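Local coordinates for protein transcriptional regulator, IclR family (PDB 3R4K) that probably binds DNA through an N-terminal winged helix-turn-helix domain and regulates transcription as a member of the IclR family, at residues 39-52 with 59-71. Numbering follows the deposited sequence.
Sequences YRLMSELQEAGFVE and SYRLGPQVLRLAA
E52 and R61 both place CG between the backbone N and the carbonyl carbon (chi1 66° and 67°) and then extend, a shared course that runs the two side chains alongside each other. R61 grips side-on, its guanidinium nearly coplanar with the carboxylate: NE and NH2 each donate to E52 OE2 at 2.8 Å, a salt bridge that R73 of the second subunit joins at the same oxygen. A leucine in place of R61 has neither donor and is likely to leave the E52 carboxylate freer to turn. The backbones of the same two residues exchange two hydrogen bonds, as an antiparallel hydrogen-bonded pair in the hairpin that forms the wing of the winged helix-turn-helix domain. On the helix side, selenomethionine M42 is bent at chi2 and chi3, which lays CE over one face of the Y60 ring in a CH-pi contact, 3.5 Å from Y60 CG; SE, more distant above that face, adds a Met-aromatic contact. A water links Y60 OH to S43 OG. G49, with positive phi, follows helix 35-47 in a Schellman motif, and its O accepts from Q65 N at 3.0 Å. V66 CG1 sits over one face of F50 and L69 CD1 meets F50 CZ, bringing helix 66-76, probably the interdomain linker, against the DNA-binding domain.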
ATOM      1  N   TYR A  39      -9.510   6.999 -26.162  1.00 40.55           N
ATOM      2  CA  TYR A  39     -10.687   6.206 -25.838  1.00 40.15           C
ATOM      3  C   TYR A  39     -10.403   4.694 -25.903  1.00 43.53           C
ATOM      4  O   TYR A  39     -10.815   3.963 -25.003  1.00 41.44           O
ATOM      5  CB  TYR A  39     -11.870   6.553 -26.763  1.00 43.03           C
ATOM      6  CG  TYR A  39     -13.133   5.816 -26.370  1.00 45.67           C
ATOM      7  CD1 TYR A  39     -13.838   6.168 -25.222  1.00 47.68           C
ATOM      8  CD2 TYR A  39     -13.589   4.720 -27.106  1.00 46.53           C
ATOM      9  CE1 TYR A  39     -14.979   5.464 -24.826  1.00 48.54           C
ATOM     10  CE2 TYR A  39     -14.733   4.013 -26.721  1.00 47.29           C
ATOM     11  CZ  TYR A  39     -15.426   4.392 -25.582  1.00 55.67           C
ATOM     12  OH  TYR A  39     -16.550   3.701 -25.192  1.00 59.72           O
ATOM     13  N   ARG A  40      -9.713   4.243 -26.967  1.00 42.45           N
ATOM     14  CA  ARG A  40      -9.359   2.847 -27.227  1.00 43.18           C
ATOM     15  C   ARG A  40      -8.437   2.279 -26.145  1.00 45.82           C
ATOM     16  O   ARG A  40      -8.648   1.155 -25.680  1.00 46.54           O
ATOM     17  CB  ARG A  40      -8.673   2.734 -28.590  1.00 46.94           C
ATOM     18  CG  ARG A  40      -9.264   1.667 -29.494  1.00 62.58           C
ATOM     19  CD  ARG A  40      -8.526   1.577 -30.826  1.00 79.55           C
ATOM     20  NE  ARG A  40      -8.801   2.705 -31.731  1.00 88.50           N
ATOM     21  CZ  ARG A  40      -7.901   3.618 -32.098  1.00 99.41           C
ATOM     22  NH1 ARG A  40      -6.654   3.558 -31.636  1.00 88.21           N
ATOM     23  NH2 ARG A  40      -8.239   4.592 -32.934  1.00 79.38           N
ATOM     24  N   LEU A  41      -7.422   3.063 -25.762  1.00 39.23           N
ATOM     25  CA  LEU A  41      -6.426   2.718 -24.758  1.00 37.25           C
ATOM     26  C   LEU A  41      -7.040   2.719 -23.355  1.00 37.06           C
ATOM     27  O   LEU A  41      -6.739   1.819 -22.560  1.00 36.79           O
ATOM     28  CB  LEU A  41      -5.233   3.700 -24.825  1.00 37.74           C
ATOM     29  CG  LEU A  41      -4.344   3.649 -26.076  1.00 43.26           C
ATOM     30  CD1 LEU A  41      -3.251   4.702 -26.014  1.00 44.31           C
ATOM     31  CD2 LEU A  41      -3.710   2.285 -26.262  1.00 44.80           C
HETATM   32  N   MSE A  42      -7.906   3.716 -23.049  1.00 28.98           N
HETATM   33  CA  MSE A  42      -8.555   3.795 -21.732  1.00 25.48           C
HETATM   34  C   MSE A  42      -9.580   2.653 -21.547  1.00 33.36           C
HETATM   35  O   MSE A  42      -9.762   2.182 -20.425  1.00 32.53           O
HETATM   36  CB  MSE A  42      -9.199   5.162 -21.494  1.00 25.03           C
HETATM   37  CG  MSE A  42      -8.180   6.287 -21.338  1.00 28.28           C
HETATM   38 SE   MSE A  42      -6.967   6.105 -19.849  0.75 29.97          SE
HETATM   39  CE  MSE A  42      -8.174   6.704 -18.525  1.00 26.87           C
ATOM     40  N   SER A  43     -10.170   2.160 -22.658  1.00 32.86           N
ATOM     41  CA  SER A  43     -11.112   1.034 -22.660  1.00 33.91           C
ATOM     42  C   SER A  43     -10.393  -0.261 -22.315  1.00 39.27           C
ATOM     43  O   SER A  43     -10.906  -1.064 -21.535  1.00 40.36           O
ATOM     44  CB  SER A  43     -11.808   0.918 -24.013  1.00 37.78           C
ATOM     45  OG  SER A  43     -12.769   1.960 -24.107  1.00 47.39           O
ATOM     46  N   GLU A  44      -9.177  -0.426 -22.859  1.00 35.25           N
ATOM     47  CA  GLU A  44      -8.309  -1.562 -22.626  1.00 34.57           C
ATOM     48  C   GLU A  44      -7.831  -1.564 -21.172  1.00 38.86           C
ATOM     49  O   GLU A  44      -7.757  -2.632 -20.564  1.00 40.60           O
ATOM     50  CB  GLU A  44      -7.123  -1.538 -23.599  1.00 36.40           C
ATOM     51  CG  GLU A  44      -7.364  -2.338 -24.858  1.00 48.67           C
ATOM     52  CD  GLU A  44      -6.136  -2.536 -25.720  1.00 75.46           C
ATOM     53  OE1 GLU A  44      -5.869  -1.646 -26.561  1.00 69.66           O
ATOM     54  OE2 GLU A  44      -5.440  -3.568 -25.552  1.00 72.89           O
ATOM     55  N   LEU A  45      -7.552  -0.376 -20.603  1.00 33.57           N
ATOM     56  CA  LEU A  45      -7.130  -0.234 -19.202  1.00 32.39           C
ATOM     57  C   LEU A  45      -8.312  -0.520 -18.273  1.00 39.68           C
ATOM     58  O   LEU A  45      -8.129  -1.115 -17.216  1.00 40.34           O
ATOM     59  CB  LEU A  45      -6.543   1.150 -18.939  1.00 30.95           C
ATOM     60  CG  LEU A  45      -5.161   1.403 -19.554  1.00 35.11           C
ATOM     61  CD1 LEU A  45      -4.883   2.884 -19.671  1.00 35.78           C
ATOM     62  CD2 LEU A  45      -4.035   0.698 -18.759  1.00 37.45           C
ATOM     63  N   GLN A  46      -9.529  -0.163 -18.714  1.00 37.55           N
ATOM     64  CA  GLN A  46     -10.781  -0.410 -18.006  1.00 37.90           C
ATOM     65  C   GLN A  46     -11.084  -1.917 -17.908  1.00 44.48           C
ATOM     66  O   GLN A  46     -11.453  -2.400 -16.833  1.00 44.65           O
ATOM     67  CB  GLN A  46     -11.921   0.324 -18.706  1.00 39.20           C
ATOM     68  CG  GLN A  46     -13.138   0.572 -17.847  1.00 49.13           C
ATOM     69  CD  GLN A  46     -14.248   1.256 -18.610  1.00 76.70           C
ATOM     70  OE1 GLN A  46     -14.062   1.804 -19.714  1.00 71.95           O
ATOM     71  NE2 GLN A  46     -15.435   1.245 -18.018  1.00 75.05           N
ATOM     72  N   GLU A  47     -10.906  -2.657 -19.014  1.00 42.92           N
ATOM     73  CA  GLU A  47     -11.132  -4.106 -19.028  1.00 44.54           C
ATOM     74  C   GLU A  47     -10.161  -4.837 -18.063  1.00 47.13           C
ATOM     75  O   GLU A  47     -10.522  -5.859 -17.481  1.00 47.28           O
ATOM     76  CB  GLU A  47     -11.008  -4.662 -20.448  1.00 47.17           C
ATOM     77  CG  GLU A  47     -11.913  -5.875 -20.665  1.00 67.13           C
ATOM     78  CD  GLU A  47     -13.421  -5.676 -20.816  1.00108.69           C
ATOM     79  OE1 GLU A  47     -13.872  -4.521 -21.003  1.00104.50           O
ATOM     80  OE2 GLU A  47     -14.154  -6.692 -20.763  1.00113.03           O
ATOM     81  N   ALA A  48      -8.957  -4.278 -17.867  1.00 41.77           N
ATOM     82  CA  ALA A  48      -7.934  -4.815 -16.965  1.00 41.27           C
ATOM     83  C   ALA A  48      -8.130  -4.364 -15.513  1.00 43.87           C
ATOM     84  O   ALA A  48      -7.441  -4.862 -14.632  1.00 44.40           O
ATOM     85  CB  ALA A  48      -6.551  -4.415 -17.442  1.00 41.35           C
ATOM     86  N   GLY A  49      -9.057  -3.446 -15.277  1.00 40.29           N
ATOM     87  CA  GLY A  49      -9.357  -2.925 -13.949  1.00 40.32           C
ATOM     88  C   GLY A  49      -8.423  -1.831 -13.473  1.00 44.07           C
ATOM     89  O   GLY A  49      -8.420  -1.512 -12.285  1.00 45.57           O
ATOM     90  N   PHE A  50      -7.631  -1.243 -14.383  1.00 38.19           N
ATOM     91  CA  PHE A  50      -6.679  -0.187 -14.064  1.00 37.03           C
ATOM     92  C   PHE A  50      -7.350   1.163 -14.061  1.00 39.79           C
ATOM     93  O   PHE A  50      -6.898   2.030 -13.331  1.00 39.42           O
ATOM     94  CB  PHE A  50      -5.504  -0.218 -15.044  1.00 39.14           C
ATOM     95  CG  PHE A  50      -4.448  -1.209 -14.605  1.00 41.44           C
ATOM     96  CD1 PHE A  50      -4.715  -2.581 -14.583  1.00 45.46           C
ATOM     97  CD2 PHE A  50      -3.177  -0.780 -14.235  1.00 43.33           C
ATOM     98  CE1 PHE A  50      -3.748  -3.495 -14.153  1.00 46.08           C
ATOM     99  CE2 PHE A  50      -2.188  -1.702 -13.861  1.00 45.93           C
ATOM    100  CZ  PHE A  50      -2.488  -3.047 -13.792  1.00 44.75           C
ATOM    101  N   VAL A  51      -8.384   1.371 -14.897  1.00 36.65           N
ATOM    102  CA  VAL A  51      -9.146   2.614 -14.915  1.00 36.44           C
ATOM    103  C   VAL A  51     -10.647   2.268 -14.880  1.00 42.49           C
ATOM    104  O   VAL A  51     -11.035   1.130 -15.159  1.00 40.27           O
ATOM    105  CB  VAL A  51      -8.795   3.604 -16.078  1.00 39.13           C
ATOM    106  CG1 VAL A  51      -7.299   3.750 -16.282  1.00 38.00           C
ATOM    107  CG2 VAL A  51      -9.495   3.250 -17.389  1.00 39.01           C
ATOM    108  N   GLU A  52     -11.487   3.241 -14.510  1.00 42.89           N
ATOM    109  CA  GLU A  52     -12.934   3.050 -14.557  1.00 44.38           C
ATOM    110  C   GLU A  52     -13.618   4.365 -14.922  1.00 50.44           C
ATOM    111  O   GLU A  52     -13.063   5.440 -14.682  1.00 49.52           O
ATOM    112  CB  GLU A  52     -13.511   2.420 -13.277  1.00 46.21           C
ATOM    113  CG  GLU A  52     -13.425   3.234 -12.006  1.00 57.04           C
ATOM    114  CD  GLU A  52     -14.102   2.567 -10.826  1.00 74.51           C
ATOM    115  OE1 GLU A  52     -14.161   1.317 -10.784  1.00 83.94           O
ATOM    116  OE2 GLU A  52     -14.566   3.303  -9.927  1.00 57.83           O
ATOM    117  N   SER A  59     -15.681  10.665 -18.012  1.00 60.64           N
ATOM    118  CA  SER A  59     -14.588  10.971 -17.106  1.00 57.14           C
ATOM    119  C   SER A  59     -14.006   9.648 -16.636  1.00 52.34           C
ATOM    120  O   SER A  59     -14.721   8.650 -16.559  1.00 50.96           O
ATOM    121  CB  SER A  59     -15.106  11.808 -15.938  1.00 61.70           C
ATOM    122  OG  SER A  59     -14.167  11.989 -14.891  1.00 72.64           O
ATOM    123  N   TYR A  60     -12.715   9.622 -16.358  1.00 43.85           N
ATOM    124  CA  TYR A  60     -12.070   8.414 -15.873  1.00 40.80           C
ATOM    125  C   TYR A  60     -11.372   8.665 -14.567  1.00 42.42           C
ATOM    126  O   TYR A  60     -10.877   9.768 -14.318  1.00 42.72           O
ATOM    127  CB  TYR A  60     -11.037   7.884 -16.874  1.00 41.13           C
ATOM    128  CG  TYR A  60     -11.547   7.589 -18.268  1.00 43.68           C
ATOM    129  CD1 TYR A  60     -12.091   6.345 -18.583  1.00 44.94           C
ATOM    130  CD2 TYR A  60     -11.379   8.507 -19.302  1.00 45.15           C
ATOM    131  CE1 TYR A  60     -12.510   6.046 -19.877  1.00 44.31           C
ATOM    132  CE2 TYR A  60     -11.783   8.215 -20.602  1.00 45.93           C
ATOM    133  CZ  TYR A  60     -12.339   6.979 -20.886  1.00 51.34           C
ATOM    134  OH  TYR A  60     -12.727   6.682 -22.166  1.00 51.48           O
ATOM    135  N   ARG A  61     -11.310   7.629 -13.748  1.00 36.73           N
ATOM    136  CA  ARG A  61     -10.559   7.610 -12.503  1.00 36.04           C
ATOM    137  C   ARG A  61      -9.843   6.269 -12.446  1.00 39.99           C
ATOM    138  O   ARG A  61     -10.168   5.361 -13.228  1.00 39.85           O
ATOM    139  CB  ARG A  61     -11.438   7.868 -11.278  1.00 35.39           C
ATOM    140  CG  ARG A  61     -12.437   6.776 -10.979  1.00 41.89           C
ATOM    141  CD  ARG A  61     -13.231   7.140  -9.763  1.00 46.62           C
ATOM    142  NE  ARG A  61     -13.990   5.996  -9.271  1.00 51.17           N
ATOM    143  CZ  ARG A  61     -14.901   6.066  -8.307  1.00 61.19           C
ATOM    144  NH1 ARG A  61     -15.194   7.234  -7.742  1.00 48.70           N
ATOM    145  NH2 ARG A  61     -15.543   4.972  -7.910  1.00 40.57           N
ATOM    146  N   LEU A  62      -8.866   6.143 -11.551  1.00 36.01           N
ATOM    147  CA  LEU A  62      -8.118   4.903 -11.418  1.00 34.78           C
ATOM    148  C   LEU A  62      -9.013   3.764 -10.897  1.00 37.48           C
ATOM    149  O   LEU A  62      -9.982   4.003 -10.179  1.00 37.76           O
ATOM    150  CB  LEU A  62      -6.863   5.093 -10.564  1.00 34.93           C
ATOM    151  CG  LEU A  62      -5.754   5.865 -11.301  1.00 39.99           C
ATOM    152  CD1 LEU A  62      -4.786   6.379 -10.371  1.00 40.52           C
ATOM    153  CD2 LEU A  62      -5.012   4.984 -12.312  1.00 42.46           C
ATOM    154  N   GLY A  63      -8.737   2.564 -11.395  1.00 33.32           N
ATOM    155  CA  GLY A  63      -9.476   1.335 -11.118  1.00 33.38           C
ATOM    156  C   GLY A  63      -9.022   0.535  -9.903  1.00 37.59           C
ATOM    157  O   GLY A  63      -7.952   0.774  -9.337  1.00 38.07           O
ATOM    158  N   PRO A  64      -9.811  -0.479  -9.501  1.00 32.42           N
ATOM    159  CA  PRO A  64      -9.478  -1.219  -8.257  1.00 30.83           C
ATOM    160  C   PRO A  64      -8.423  -2.306  -8.352  1.00 31.30           C
ATOM    161  O   PRO A  64      -7.925  -2.737  -7.315  1.00 31.86           O
ATOM    162  CB  PRO A  64     -10.810  -1.863  -7.882  1.00 33.96           C
ATOM    163  CG  PRO A  64     -11.523  -2.048  -9.197  1.00 38.45           C
ATOM    164  CD  PRO A  64     -11.127  -0.883 -10.050  1.00 32.95           C
ATOM    165  N   GLN A  65      -8.104  -2.792  -9.557  1.00 27.43           N
ATOM    166  CA  GLN A  65      -7.147  -3.909  -9.712  1.00 28.31           C
ATOM    167  C   GLN A  65      -5.658  -3.592  -9.385  1.00 33.73           C
ATOM    168  O   GLN A  65      -4.877  -4.530  -9.245  1.00 36.69           O
ATOM    169  CB  GLN A  65      -7.280  -4.577 -11.081  1.00 30.26           C
ATOM    170  CG  GLN A  65      -8.597  -5.370 -11.123  1.00 38.13           C
ATOM    171  CD  GLN A  65      -8.614  -6.533 -12.057  1.00 54.85           C
ATOM    172  OE1 GLN A  65      -9.479  -6.603 -12.936  1.00 51.88           O
ATOM    173  NE2 GLN A  65      -7.727  -7.512 -11.840  1.00 45.32           N
ATOM    174  N   VAL A  66      -5.302  -2.330  -9.139  1.00 29.84           N
ATOM    175  CA  VAL A  66      -3.968  -1.899  -8.731  1.00 29.42           C
ATOM    176  C   VAL A  66      -3.757  -2.195  -7.251  1.00 32.58           C
ATOM    177  O   VAL A  66      -2.609  -2.267  -6.801  1.00 30.58           O
ATOM    178  CB  VAL A  66      -3.684  -0.392  -9.046  1.00 33.41           C
ATOM    179  CG1 VAL A  66      -3.621  -0.142 -10.548  1.00 33.41           C
ATOM    180  CG2 VAL A  66      -4.698   0.546  -8.390  1.00 33.19           C
ATOM    181  N   LEU A  67      -4.852  -2.374  -6.495  1.00 30.75           N
ATOM    182  CA  LEU A  67      -4.757  -2.582  -5.041  1.00 30.27           C
ATOM    183  C   LEU A  67      -4.050  -3.898  -4.671  1.00 35.38           C
ATOM    184  O   LEU A  67      -3.204  -3.905  -3.768  1.00 36.59           O
ATOM    185  CB  LEU A  67      -6.142  -2.495  -4.380  1.00 30.44           C
ATOM    186  CG  LEU A  67      -6.891  -1.146  -4.484  1.00 32.93           C
ATOM    187  CD1 LEU A  67      -8.233  -1.269  -3.809  1.00 35.16           C
ATOM    188  CD2 LEU A  67      -6.114   0.021  -3.862  1.00 29.85           C
ATOM    189  N   ARG A  68      -4.372  -4.984  -5.381  1.00 32.85           N
ATOM    190  CA  ARG A  68      -3.773  -6.308  -5.182  1.00 33.81           C
ATOM    191  C   ARG A  68      -2.290  -6.281  -5.522  1.00 34.95           C
ATOM    192  O   ARG A  68      -1.489  -6.838  -4.777  1.00 34.91           O
ATOM    193  CB  ARG A  68      -4.483  -7.355  -6.049  1.00 37.97           C
ATOM    194  CG  ARG A  68      -4.242  -8.816  -5.653  1.00 48.77           C
ATOM    195  CD  ARG A  68      -4.643  -9.733  -6.795  1.00 61.32           C
ATOM    196  NE  ARG A  68      -3.520 -10.560  -7.242  1.00 77.19           N
ATOM    197  CZ  ARG A  68      -2.923 -10.459  -8.428  1.00 92.22           C
ATOM    198  NH1 ARG A  68      -3.349  -9.573  -9.324  1.00 81.72           N
ATOM    199  NH2 ARG A  68      -1.908 -11.251  -8.733  1.00 75.49           N
ATOM    200  N   LEU A  69      -1.928  -5.593  -6.619  1.00 30.06           N
ATOM    201  CA  LEU A  69      -0.553  -5.461  -7.109  1.00 29.07           C
ATOM    202  C   LEU A  69       0.294  -4.615  -6.174  1.00 31.91           C
ATOM    203  O   LEU A  69       1.455  -4.950  -5.959  1.00 32.53           O
ATOM    204  CB  LEU A  69      -0.529  -4.869  -8.535  1.00 28.21           C
ATOM    205  CG  LEU A  69      -1.258  -5.670  -9.619  1.00 32.48           C
ATOM    206  CD1 LEU A  69      -1.177  -4.962 -10.966  1.00 32.30           C
ATOM    207  CD2 LEU A  69      -0.755  -7.129  -9.690  1.00 31.72           C
ATOM    208  N   ALA A  70      -0.278  -3.542  -5.596  1.00 26.96           N
ATOM    209  CA  ALA A  70       0.439  -2.716  -4.630  1.00 26.06           C
ATOM    210  C   ALA A  70       0.787  -3.518  -3.373  1.00 30.25           C
ATOM    211  O   ALA A  70       1.895  -3.382  -2.850  1.00 29.05           O
ATOM    212  CB  ALA A  70      -0.383  -1.503  -4.263  1.00 26.67           C
ATOM    213  N   ALA A  71      -0.142  -4.398  -2.917  1.00 28.04           N
ATOM    214  CA  ALA A  71       0.064  -5.242  -1.733  1.00 27.60           C
ATOM    215  C   ALA A  71       1.220  -6.232  -1.944  1.00 30.61           C
ATOM    216  O   ALA A  71       2.022  -6.470  -1.028  1.00 29.94           O
ATOM    217  CB  ALA A  71      -1.215  -5.988  -1.403  1.00 29.71           C
TER
HETATM  218  O   HOH W   1     -13.013   3.969 -22.396  1.00 38.48           O